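Local coordinates for protein agmatine N-acetyltransferase (Drosophila melanogaster, PDB 7CIW) that catalyses transfer of the acetyl group from acetyl-CoA to agmatine, yielding N-acetylagmatine and free coenzyme A, as a member of the GNAT superfamily, at residues F120-C125 with G158-S163; V57-C62 with A77-S82; T167-A172 with P204-V209; T24-H29 with V72-A77. The protein carries 1 engineered substitution. One frame throughout, in Å; residues are numbered along the deposited sequence.

Interaction 1 (F120-C125 with G158-S163); sequences FSVPSC and GHQLVS
A mixed polar and apolar contact joins C125 to L161 and S124 to H159 at the place where two neighbouring parallel strands, 125-133 and 161-166, enter the central sheet. The polar part lies on the loop side. S124 OG and H159 ND1 are hydrogen-bonded at 2.8 Å, with the hydroxyl at the edge of the imidazole, near its plane; either atom could be the donor. An alanine in place of H159 would probably leave S124 OG without this mate and open a gap where the ring lies beside L126. Water 1 makes a second link, donating to S124 O at 2.8 Å and accepting from Q160 N at 2.9 Å, which ties the two segments together just before regular pairing begins. The intervening chain, with helix 142-156, makes this a beta-alpha-beta crossover of the GNAT fold, seen here at the starting ends of its strands. Further in, C125 SG stands anti to its backbone N (chi1 -177°), reaching L161 CD2 at 3.8 Å and S163 OG at 3.2 Å; that hydroxyl is hydrogen-bonded to H127 ND1. L161 CD2 also meets the F120 ring at CD1, 3.8 Å away, the two side chains crossing at about a right angle, while H215 of strand 208-215 packs edge-to-face with F120. On the outer flank Q160 and V122 slide past each other in opposite directions, V122 CG1 lying 3.8 Å from Q160 OE1, and Q160 NE2 comes to within 3.6 Å of P123 CD.

Interaction 2 (V57-C62 with A77-S82); sequences VPFGTC and AGPKDS
A77 and T61 meet at the open end of the antiparallel hairpin formed by strands 62-67 and 70-80 of the GNAT sheet, where the loop leading into the first strand folds over the second. Two hydrogen bonds, one of them weak, join T61 and A77. T61 OG1 donates to A77 O at 2.6 Å, coming from above the carbonyl plane. The carbonyl O of T61 takes the weak bond from A77 N at 3.3 Å with an N-H...O angle of only 124°. The hydroxyl reaches A77 because chi1 of 45° sets OG1 between the backbone N and the carbonyl carbon. A valine in place of T61 would probably leave A77 O without its hydroxyl partner and the loop less firmly tied to the strand. T61 and A77 both also pack on L126 of the next strand and against helix 142-156; both residues are buried. Farther along strand 70-80, at an exposed site, P79 pairs with F59. P79 presents CD to one face of the F59 ring, a CH-pi contact in which CD lies 3.6 Å from the ring centroid and 19° off the ring normal.

Interaction 3 (T167-A172 with P204-V209); sequences TSVYAA and PPHESV. Engineered in segment 167-172: A171 (natural residue Ser). With COA (coenzyme A), chain B.
The coenzyme A site is lined here by T167, S168, Y170 and the engineered A171, and H206 and P205 back this wall from segment 204-209. V169 N, at the start of helix 169-177, donates to H206 ND1 at 3.1 Å with an N-H...N angle of 160°; the imidazole accepts this bond close to its own plane, which helps to fix its rotation. S168 holds the N-cap position: its OG, anti to its own backbone N (chi1 161°), takes a weak bond from Y170 N and also lies 3.3 Å from H206 CE1. The Y170 ring is covered on both faces. Over one lies the adenine, with C6A of coenzyme A 3.3 Å above the plane and offset toward the rim; over the centre of the opposite face sits V169 CG2. That same CG2 touches P205 CG at 3.8 Å, and H206 CE1 approaches Y170 CE2 at 3.6 Å, the two ring planes being at 84°. P205 follows a cis peptide bond, and its CD lies over the centre of one face of H206. Toward the thiol end, the CB of A171, which replaces a serine, is 3.4 Å from S1P of coenzyme A. T167 also touches the bound N-acetylagmatine, and its OG1 is hydrogen-bonded to E34; its CG2 packs on V209 CG2 at 3.8 Å. A helix following the second parallel strand and flanking the coenzyme, with the amides of G139 and N141 binding it from another loop, is the layout of the GNAT cofactor cleft.

Interaction 4 (T24-H29 with V72-A77); sequences TFLLAH and VAAVVA
F25 brings its ring to the backbone of V72, A73 and A74, the main touch by which helix 19-30 packs on strand 70-80 of the GNAT sheet. The helix crosses the strand steeply: the two short segments run at 107° to each other, their axes 9.0 Å apart at closest approach. With chi1 of 168°, CG of F25 is anti to the backbone N, which starts the side chain toward the strand. The far half of the ring then follows the chain atom by atom. CE1 reaches the V72 carbonyl carbon at 3.5 Å, CZ the A73 CA at 3.5 Å, and CE2 the A74 N at 3.6 Å. The CB atoms of V72, A73 and V75 point away from the helix, and A73 and V75 meet L146 of helix 142-156, so the two helices cover opposite faces of the sheet. A74 and, farther along, V76 point toward helix 19-30; where F25 comes down, the residue is A74, whose small methyl probably lets the phenyl approach the main chain. L26 starts out alongside the strand, yet its branch bends in to reach the same methyl, beside F25. No hydrogen bond crosses the contact; the strand's backbone bonds go to its sheet neighbours, V72 and A73 to A65, A74 to G132. Both side chains converge on the A74 methyl from the helix side, its CB 3.7 Å from F25 CE2 and 4.4 Å from L26 CD2.

Overall arrangement
From the N terminus, interaction 4 closes first in chain order, bringing helix 19-30 onto strand 70-80 over a loop of 42 residues. Interaction 2 crosses it: its first segment falls within that loop and its second continues the same strand, with A77 shared by both contacts and C62 packing on V76. Interactions 1 and 3 follow in series, none nesting in another. Interaction 1 starts the parallel strands 125-133 and 161-166 and touches interaction 2 through a probable hydrogen bond from K80 N to C125 O. Interaction 3 then ties the helix after strand 161-166 to the entrance of strand 208-215. All four contacts reach one mixed sheet.

Interaction 1 (F120-C125 with G158-S163)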
# COMPACT_ATOMS: atom_id res chain seq x y z
N PHE A 120 -13.37 12.76 7.75
CA PHE A 120 -14.25 13.14 6.65
C PHE A 120 -15.69 12.67 6.85
O PHE A 120 -16.50 12.80 5.92
CB PHE A 120 -13.71 12.60 5.31
CG PHE A 120 -12.40 13.21 4.91
CD1 PHE A 120 -11.24 12.44 4.86
CD2 PHE A 120 -12.32 14.55 4.60
CE1 PHE A 120 -10.03 13.00 4.50
CE2 PHE A 120 -11.11 15.12 4.22
CZ PHE A 120 -9.96 14.35 4.18
N SER A 121 -16.03 12.14 8.03
CA SER A 121 -17.37 11.61 8.32
C SER A 121 -17.85 10.67 7.23
O SER A 121 -18.94 10.82 6.67
CB SER A 121 -18.38 12.74 8.53
OG SER A 121 -18.41 13.18 9.88
N VAL A 122 -17.03 9.67 6.91
CA VAL A 122 -17.44 8.63 5.97
C VAL A 122 -17.45 7.31 6.72
O VAL A 122 -16.68 7.14 7.68
CB VAL A 122 -16.51 8.54 4.75
CG1 VAL A 122 -16.63 9.79 3.88
CG2 VAL A 122 -15.08 8.32 5.20
N PRO A 123 -18.29 6.34 6.34
CA PRO A 123 -18.39 5.10 7.11
C PRO A 123 -17.23 4.15 6.91
O PRO A 123 -17.01 3.28 7.76
CB PRO A 123 -19.70 4.47 6.62
CG PRO A 123 -19.92 5.06 5.28
CD PRO A 123 -19.33 6.44 5.30
N SER A 124 -16.47 4.31 5.83
CA SER A 124 -15.46 3.34 5.45
C SER A 124 -14.53 3.98 4.44
O SER A 124 -14.83 5.03 3.86
CB SER A 124 -16.09 2.08 4.86
OG SER A 124 -16.74 2.38 3.63
N CYS A 125 -13.41 3.31 4.20
CA CYS A 125 -12.45 3.78 3.22
C CYS A 125 -11.81 2.56 2.57
O CYS A 125 -11.64 1.53 3.22
CB CYS A 125 -11.40 4.70 3.88
SG CYS A 125 -10.17 5.45 2.77
N GLY A 158 -19.28 1.01 -2.91
CA GLY A 158 -19.93 2.02 -2.10
C GLY A 158 -19.01 2.87 -1.24
O GLY A 158 -19.51 3.74 -0.51
N HIS A 159 -17.70 2.65 -1.30
CA HIS A 159 -16.78 3.50 -0.55
C HIS A 159 -16.83 4.92 -1.08
O HIS A 159 -16.98 5.16 -2.28
CB HIS A 159 -15.35 2.97 -0.64
CG HIS A 159 -15.16 1.65 0.04
ND1 HIS A 159 -15.20 1.50 1.41
CD2 HIS A 159 -14.97 0.42 -0.48
CE1 HIS A 159 -15.02 0.23 1.71
NE2 HIS A 159 -14.88 -0.45 0.59
N GLN A 160 -16.70 5.88 -0.17
CA GLN A 160 -16.68 7.29 -0.54
C GLN A 160 -15.28 7.87 -0.53
O GLN A 160 -15.10 9.06 -0.83
CB GLN A 160 -17.59 8.09 0.40
CG GLN A 160 -19.06 7.65 0.31
CD GLN A 160 -19.89 8.16 1.46
OE1 GLN A 160 -19.81 9.33 1.82
NE2 GLN A 160 -20.68 7.28 2.07
N LEU A 161 -14.27 7.06 -0.23
CA LEU A 161 -12.92 7.57 -0.05
C LEU A 161 -11.94 6.45 -0.36
O LEU A 161 -12.22 5.29 -0.07
CB LEU A 161 -12.72 8.07 1.38
CG LEU A 161 -11.49 8.96 1.64
CD1 LEU A 161 -11.71 10.35 1.03
CD2 LEU A 161 -11.21 9.06 3.14
N VAL A 162 -10.82 6.82 -0.97
CA VAL A 162 -9.64 5.96 -1.12
C VAL A 162 -8.51 6.64 -0.36
O VAL A 162 -8.37 7.86 -0.43
CB VAL A 162 -9.24 5.76 -2.59
CG1 VAL A 162 -7.96 4.91 -2.71
CG2 VAL A 162 -10.37 5.12 -3.38
N SER A 163 -7.71 5.86 0.37
CA SER A 163 -6.54 6.39 1.06
C SER A 163 -5.31 5.57 0.72
O SER A 163 -5.42 4.40 0.34
CB SER A 163 -6.74 6.42 2.58
OG SER A 163 -7.05 5.12 3.09
O HOH W 1 -17.30 5.40 2.58

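Interaction 2 (V57-C62 with A77-S82)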
# COMPACT_ATOMS: atom_id res chain seq x y z
N VAL A 57 -6.70 -10.35 -0.71
CA VAL A 57 -7.15 -10.96 -1.97
C VAL A 57 -8.62 -11.35 -1.94
O VAL A 57 -9.32 -11.11 -2.93
CB VAL A 57 -6.22 -12.11 -2.37
CG1 VAL A 57 -6.77 -12.86 -3.58
CG2 VAL A 57 -4.82 -11.55 -2.66
N PRO A 58 -9.18 -11.90 -0.85
CA PRO A 58 -10.60 -12.31 -0.89
C PRO A 58 -11.57 -11.15 -1.08
O PRO A 58 -12.72 -11.39 -1.44
CB PRO A 58 -10.81 -12.99 0.46
CG PRO A 58 -9.45 -13.48 0.84
CD PRO A 58 -8.54 -12.37 0.40
N PHE A 59 -11.14 -9.92 -0.84
CA PHE A 59 -12.00 -8.76 -1.03
C PHE A 59 -12.22 -8.41 -2.49
O PHE A 59 -13.07 -7.56 -2.77
CB PHE A 59 -11.43 -7.54 -0.32
CG PHE A 59 -11.31 -7.69 1.16
CD1 PHE A 59 -12.40 -8.10 1.92
CD2 PHE A 59 -10.11 -7.42 1.80
CE1 PHE A 59 -12.29 -8.23 3.29
CE2 PHE A 59 -9.99 -7.57 3.17
CZ PHE A 59 -11.09 -7.97 3.92
N GLY A 60 -11.48 -9.02 -3.41
CA GLY A 60 -11.62 -8.63 -4.80
C GLY A 60 -11.07 -7.26 -5.10
O GLY A 60 -11.46 -6.64 -6.09
N THR A 61 -10.17 -6.77 -4.26
CA THR A 61 -9.66 -5.41 -4.36
C THR A 61 -8.17 -5.41 -4.67
O THR A 61 -7.49 -4.40 -4.46
CB THR A 61 -9.93 -4.67 -3.05
OG1 THR A 61 -9.59 -5.52 -1.95
CG2 THR A 61 -11.40 -4.31 -2.96
N CYS A 62 -7.65 -6.52 -5.17
CA CYS A 62 -6.24 -6.67 -5.52
C CYS A 62 -6.16 -6.94 -7.02
O CYS A 62 -6.90 -7.78 -7.53
CB CYS A 62 -5.63 -7.83 -4.74
SG CYS A 62 -5.54 -7.49 -2.98
N ALA A 77 -5.27 -3.70 -2.06
CA ALA A 77 -6.10 -2.76 -1.33
C ALA A 77 -7.10 -3.53 -0.49
O ALA A 77 -7.42 -4.69 -0.77
CB ALA A 77 -6.82 -1.79 -2.28
N GLY A 78 -7.59 -2.89 0.57
CA GLY A 78 -8.62 -3.49 1.39
C GLY A 78 -9.38 -2.46 2.20
O GLY A 78 -8.96 -1.31 2.35
N PRO A 79 -10.52 -2.88 2.76
CA PRO A 79 -11.38 -1.94 3.48
C PRO A 79 -10.89 -1.62 4.88
O PRO A 79 -10.19 -2.41 5.52
CB PRO A 79 -12.71 -2.71 3.56
CG PRO A 79 -12.25 -4.14 3.72
CD PRO A 79 -11.03 -4.26 2.82
N LYS A 80 -11.30 -0.44 5.36
CA LYS A 80 -11.12 -0.11 6.77
C LYS A 80 -12.27 0.78 7.22
O LYS A 80 -12.94 1.43 6.41
CB LYS A 80 -9.76 0.58 7.03
CG LYS A 80 -9.62 1.96 6.44
CD LYS A 80 -8.18 2.48 6.67
CE LYS A 80 -8.04 3.93 6.23
NZ LYS A 80 -6.63 4.41 6.38
N ASP A 81 -12.52 0.76 8.53
CA ASP A 81 -13.57 1.58 9.11
C ASP A 81 -13.00 2.41 10.27
O ASP A 81 -11.78 2.48 10.45
CB ASP A 81 -14.74 0.70 9.57
CG ASP A 81 -14.36 -0.26 10.70
OD1 ASP A 81 -13.24 -0.18 11.23
OD2 ASP A 81 -15.21 -1.11 11.06
N SER A 82 -13.88 3.02 11.06
CA SER A 82 -13.43 3.92 12.12
C SER A 82 -12.74 3.19 13.27
O SER A 82 -12.16 3.85 14.13
CB SER A 82 -14.61 4.73 12.65
OG SER A 82 -15.55 3.88 13.28

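Interaction 3 (T167-A172 with P204-V209)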
# COMPACT_ATOMS: atom_id res chain seq x y z
N THR A 167 4.79 5.99 1.22
CA THR A 167 6.11 5.92 1.83
C THR A 167 7.20 6.32 0.85
O THR A 167 8.30 6.69 1.28
CB THR A 167 6.34 4.50 2.36
OG1 THR A 167 6.23 3.58 1.27
CG2 THR A 167 5.28 4.15 3.40
N SER A 168 6.91 6.27 -0.45
CA SER A 168 7.84 6.59 -1.52
C SER A 168 7.41 7.88 -2.20
O SER A 168 6.22 8.07 -2.48
CB SER A 168 7.86 5.45 -2.54
OG SER A 168 8.38 5.87 -3.79
N VAL A 169 8.37 8.78 -2.47
CA VAL A 169 8.03 10.03 -3.14
C VAL A 169 7.54 9.81 -4.56
O VAL A 169 6.81 10.65 -5.09
CB VAL A 169 9.21 11.02 -3.17
CG1 VAL A 169 9.74 11.27 -1.77
CG2 VAL A 169 10.31 10.52 -4.09
N TYR A 170 7.94 8.71 -5.20
CA TYR A 170 7.42 8.43 -6.54
C TYR A 170 5.93 8.11 -6.49
O TYR A 170 5.17 8.48 -7.40
CB TYR A 170 8.19 7.28 -7.18
CG TYR A 170 9.68 7.54 -7.16
CD1 TYR A 170 10.21 8.65 -7.80
CD2 TYR A 170 10.54 6.69 -6.49
CE1 TYR A 170 11.55 8.91 -7.78
CE2 TYR A 170 11.90 6.95 -6.46
CZ TYR A 170 12.39 8.07 -7.11
OH TYR A 170 13.74 8.34 -7.09
N ALA A 171 5.49 7.42 -5.44
CA ALA A 171 4.06 7.17 -5.31
C ALA A 171 3.32 8.45 -4.96
O ALA A 171 2.23 8.70 -5.47
CB ALA A 171 3.81 6.09 -4.26
N ALA A 172 3.91 9.29 -4.10
CA ALA A 172 3.30 10.59 -3.82
C ALA A 172 3.10 11.39 -5.10
O ALA A 172 2.01 11.93 -5.34
CB ALA A 172 4.15 11.37 -2.81
N PRO A 204 17.22 7.80 0.80
CA PRO A 204 16.76 9.00 0.10
C PRO A 204 16.43 8.66 -1.34
O PRO A 204 17.00 7.72 -1.92
CB PRO A 204 17.96 9.95 0.21
CG PRO A 204 18.60 9.56 1.51
CD PRO A 204 18.44 8.05 1.58
N PRO A 205 15.52 9.42 -1.97
CA PRO A 205 14.90 10.68 -1.54
C PRO A 205 13.68 10.53 -0.62
O PRO A 205 12.99 11.52 -0.39
CB PRO A 205 14.49 11.31 -2.87
CG PRO A 205 14.12 10.11 -3.72
CD PRO A 205 15.00 8.97 -3.28
N HIS A 206 13.42 9.34 -0.10
CA HIS A 206 12.21 9.08 0.67
C HIS A 206 12.43 9.53 2.11
O HIS A 206 12.95 8.79 2.94
CB HIS A 206 11.85 7.60 0.60
CG HIS A 206 11.92 7.06 -0.79
ND1 HIS A 206 11.09 7.49 -1.80
CD2 HIS A 206 12.74 6.14 -1.35
CE1 HIS A 206 11.38 6.85 -2.91
NE2 HIS A 206 12.38 6.03 -2.67
N GLU A 207 12.01 10.75 2.40
CA GLU A 207 12.21 11.35 3.70
C GLU A 207 11.00 11.26 4.62
O GLU A 207 11.14 11.52 5.82
CB GLU A 207 12.58 12.84 3.56
CG GLU A 207 13.77 13.12 2.70
CD GLU A 207 13.97 14.61 2.52
OE1 GLU A 207 14.08 15.32 3.55
OE2 GLU A 207 14.02 15.07 1.36
N SER A 208 9.82 10.92 4.09
CA SER A 208 8.60 10.96 4.89
C SER A 208 7.59 9.99 4.31
O SER A 208 7.68 9.59 3.15
CB SER A 208 8.00 12.36 4.91
OG SER A 208 7.65 12.73 3.59
N VAL A 209 6.60 9.62 5.13
CA VAL A 209 5.41 8.95 4.63
C VAL A 209 4.32 10.01 4.50
O VAL A 209 4.01 10.73 5.45
CB VAL A 209 4.97 7.78 5.53
CG1 VAL A 209 4.94 8.17 7.01
CG2 VAL A 209 3.62 7.18 5.07
N1A COA B . 12.85 5.12 -9.11
C2A COA B . 13.27 6.09 -9.96
N3A COA B . 12.38 6.71 -10.81
C4A COA B . 11.09 6.36 -10.80
C5A COA B . 10.68 5.40 -9.96
C6A COA B . 11.57 4.78 -9.11
N6A COA B . 11.60 3.70 -8.04
N7A COA B . 9.34 5.20 -10.12
C8A COA B . 8.91 6.05 -11.06
N9A COA B . 9.97 6.76 -11.47
C1B COA B . 10.17 7.70 -12.41
C2B COA B . 9.77 7.07 -13.76
O2B COA B . 10.87 6.27 -14.35
C3B COA B . 9.35 8.09 -14.53
O3B COA B . 10.41 8.95 -15.03
P3B COA B . 11.14 8.76 -16.51
O7A COA B . 10.15 8.16 -17.50
O8A COA B . 11.71 10.09 -16.98
O9A COA B . 12.28 7.78 -16.27
C4B COA B . 8.58 9.07 -13.47
O4B COA B . 9.11 8.85 -12.28
C5B COA B . 7.08 8.84 -13.49
O5B COA B . 6.86 7.44 -13.53
P1A COA B . 5.39 6.79 -13.05
O1A COA B . 4.52 7.78 -12.26
O2A COA B . 4.68 6.21 -14.26
O3A COA B . 5.81 5.60 -12.00
P2A COA B . 5.29 4.04 -12.02
O4A COA B . 5.83 3.32 -13.21
O5A COA B . 3.78 4.01 -11.92
O6A COA B . 6.02 3.48 -10.65
CBP COA B . 5.95 3.04 -8.38
CCP COA B . 5.72 4.09 -9.44
CDP COA B . 4.82 1.96 -8.53
CEP COA B . 5.87 3.68 -6.98
CAP COA B . 7.34 2.46 -8.58
OAP COA B . 8.29 3.46 -8.29
C9P COA B . 7.65 1.24 -7.68
O9P COA B . 7.23 0.15 -7.91
N8P COA B . 8.53 1.45 -6.54
C7P COA B . 8.93 0.33 -5.67
C6P COA B . 7.83 -0.12 -4.62
C5P COA B . 7.34 1.14 -3.94
O5P COA B . 8.08 1.91 -3.40
N4P COA B . 5.86 1.35 -3.99
C3P COA B . 5.19 2.52 -3.44
C2P COA B . 5.26 2.61 -1.92
S1P COA B . 4.15 4.01 -1.60

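Interaction 4 (T24-H29 with V72-A77)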
# COMPACT_ATOMS: atom_id res chain seq x y z
N THR A 24 5.25 -13.66 -5.49
CA THR A 24 6.54 -13.72 -6.17
C THR A 24 6.89 -12.38 -6.82
O THR A 24 8.03 -11.91 -6.72
CB THR A 24 6.52 -14.85 -7.20
OG1 THR A 24 6.37 -16.08 -6.49
CG2 THR A 24 7.81 -14.89 -8.01
N PHE A 25 5.91 -11.73 -7.47
CA PHE A 25 6.16 -10.40 -8.02
C PHE A 25 6.48 -9.41 -6.91
O PHE A 25 7.43 -8.62 -7.03
CB PHE A 25 4.95 -9.90 -8.82
CG PHE A 25 5.03 -8.44 -9.16
CD1 PHE A 25 5.80 -8.00 -10.22
CD2 PHE A 25 4.37 -7.50 -8.37
CE1 PHE A 25 5.90 -6.65 -10.51
CE2 PHE A 25 4.48 -6.14 -8.66
CZ PHE A 25 5.24 -5.73 -9.73
N LEU A 26 5.69 -9.41 -5.83
CA LEU A 26 5.93 -8.46 -4.75
C LEU A 26 7.33 -8.63 -4.17
O LEU A 26 8.01 -7.64 -3.87
CB LEU A 26 4.87 -8.61 -3.66
CG LEU A 26 3.44 -8.25 -4.04
CD1 LEU A 26 2.49 -8.57 -2.89
CD2 LEU A 26 3.34 -6.77 -4.42
N LEU A 27 7.78 -9.87 -3.98
CA LEU A 27 9.11 -10.09 -3.43
C LEU A 27 10.21 -9.65 -4.39
O LEU A 27 11.31 -9.30 -3.96
CB LEU A 27 9.29 -11.56 -3.06
CG LEU A 27 8.42 -11.95 -1.87
CD1 LEU A 27 8.31 -13.46 -1.72
CD2 LEU A 27 8.97 -11.31 -0.58
N ALA A 28 9.94 -9.65 -5.70
CA ALA A 28 10.96 -9.29 -6.67
C ALA A 28 11.06 -7.78 -6.90
O ALA A 28 12.17 -7.26 -7.04
CB ALA A 28 10.69 -9.98 -8.00
N HIS A 29 9.93 -7.07 -6.95
CA HIS A 29 9.91 -5.71 -7.46
C HIS A 29 9.16 -4.71 -6.59
O HIS A 29 9.15 -3.52 -6.92
CB HIS A 29 9.31 -5.69 -8.88
CG HIS A 29 10.12 -6.46 -9.87
ND1 HIS A 29 11.47 -6.24 -10.05
CD2 HIS A 29 9.78 -7.46 -10.71
CE1 HIS A 29 11.92 -7.07 -10.98
NE2 HIS A 29 10.92 -7.82 -11.39
N VAL A 72 3.57 -7.78 -14.14
CA VAL A 72 4.52 -6.67 -14.24
C VAL A 72 4.15 -5.50 -13.35
O VAL A 72 4.93 -4.55 -13.24
CB VAL A 72 4.67 -6.20 -15.71
CG1 VAL A 72 5.33 -7.30 -16.53
CG2 VAL A 72 3.32 -5.84 -16.32
N ALA A 73 3.00 -5.55 -12.68
CA ALA A 73 2.61 -4.52 -11.74
C ALA A 73 1.50 -5.08 -10.87
O ALA A 73 0.77 -5.98 -11.29
CB ALA A 73 2.16 -3.23 -12.44
N ALA A 74 1.36 -4.54 -9.66
CA ALA A 74 0.33 -5.05 -8.76
C ALA A 74 -0.10 -3.97 -7.78
O ALA A 74 0.70 -3.12 -7.40
CB ALA A 74 0.83 -6.27 -7.98
N VAL A 75 -1.36 -4.05 -7.36
CA VAL A 75 -1.88 -3.20 -6.30
C VAL A 75 -2.68 -4.06 -5.33
O VAL A 75 -3.40 -4.98 -5.74
CB VAL A 75 -2.72 -2.03 -6.87
CG1 VAL A 75 -3.97 -2.54 -7.62
CG2 VAL A 75 -3.07 -0.99 -5.78
N VAL A 76 -2.49 -3.82 -4.04
CA VAL A 76 -3.19 -4.55 -2.99
C VAL A 76 -3.96 -3.52 -2.18
O VAL A 76 -3.37 -2.55 -1.70
CB VAL A 76 -2.22 -5.34 -2.10
CG1 VAL A 76 -2.95 -5.93 -0.89
CG2 VAL A 76 -1.53 -6.43 -2.89
N ALA A 77 -5.27 -3.70 -2.06
CA ALA A 77 -6.10 -2.76 -1.33
C ALA A 77 -7.10 -3.53 -0.49
O ALA A 77 -7.42 -4.69 -0.77
CB ALA A 77 -6.82 -1.79 -2.28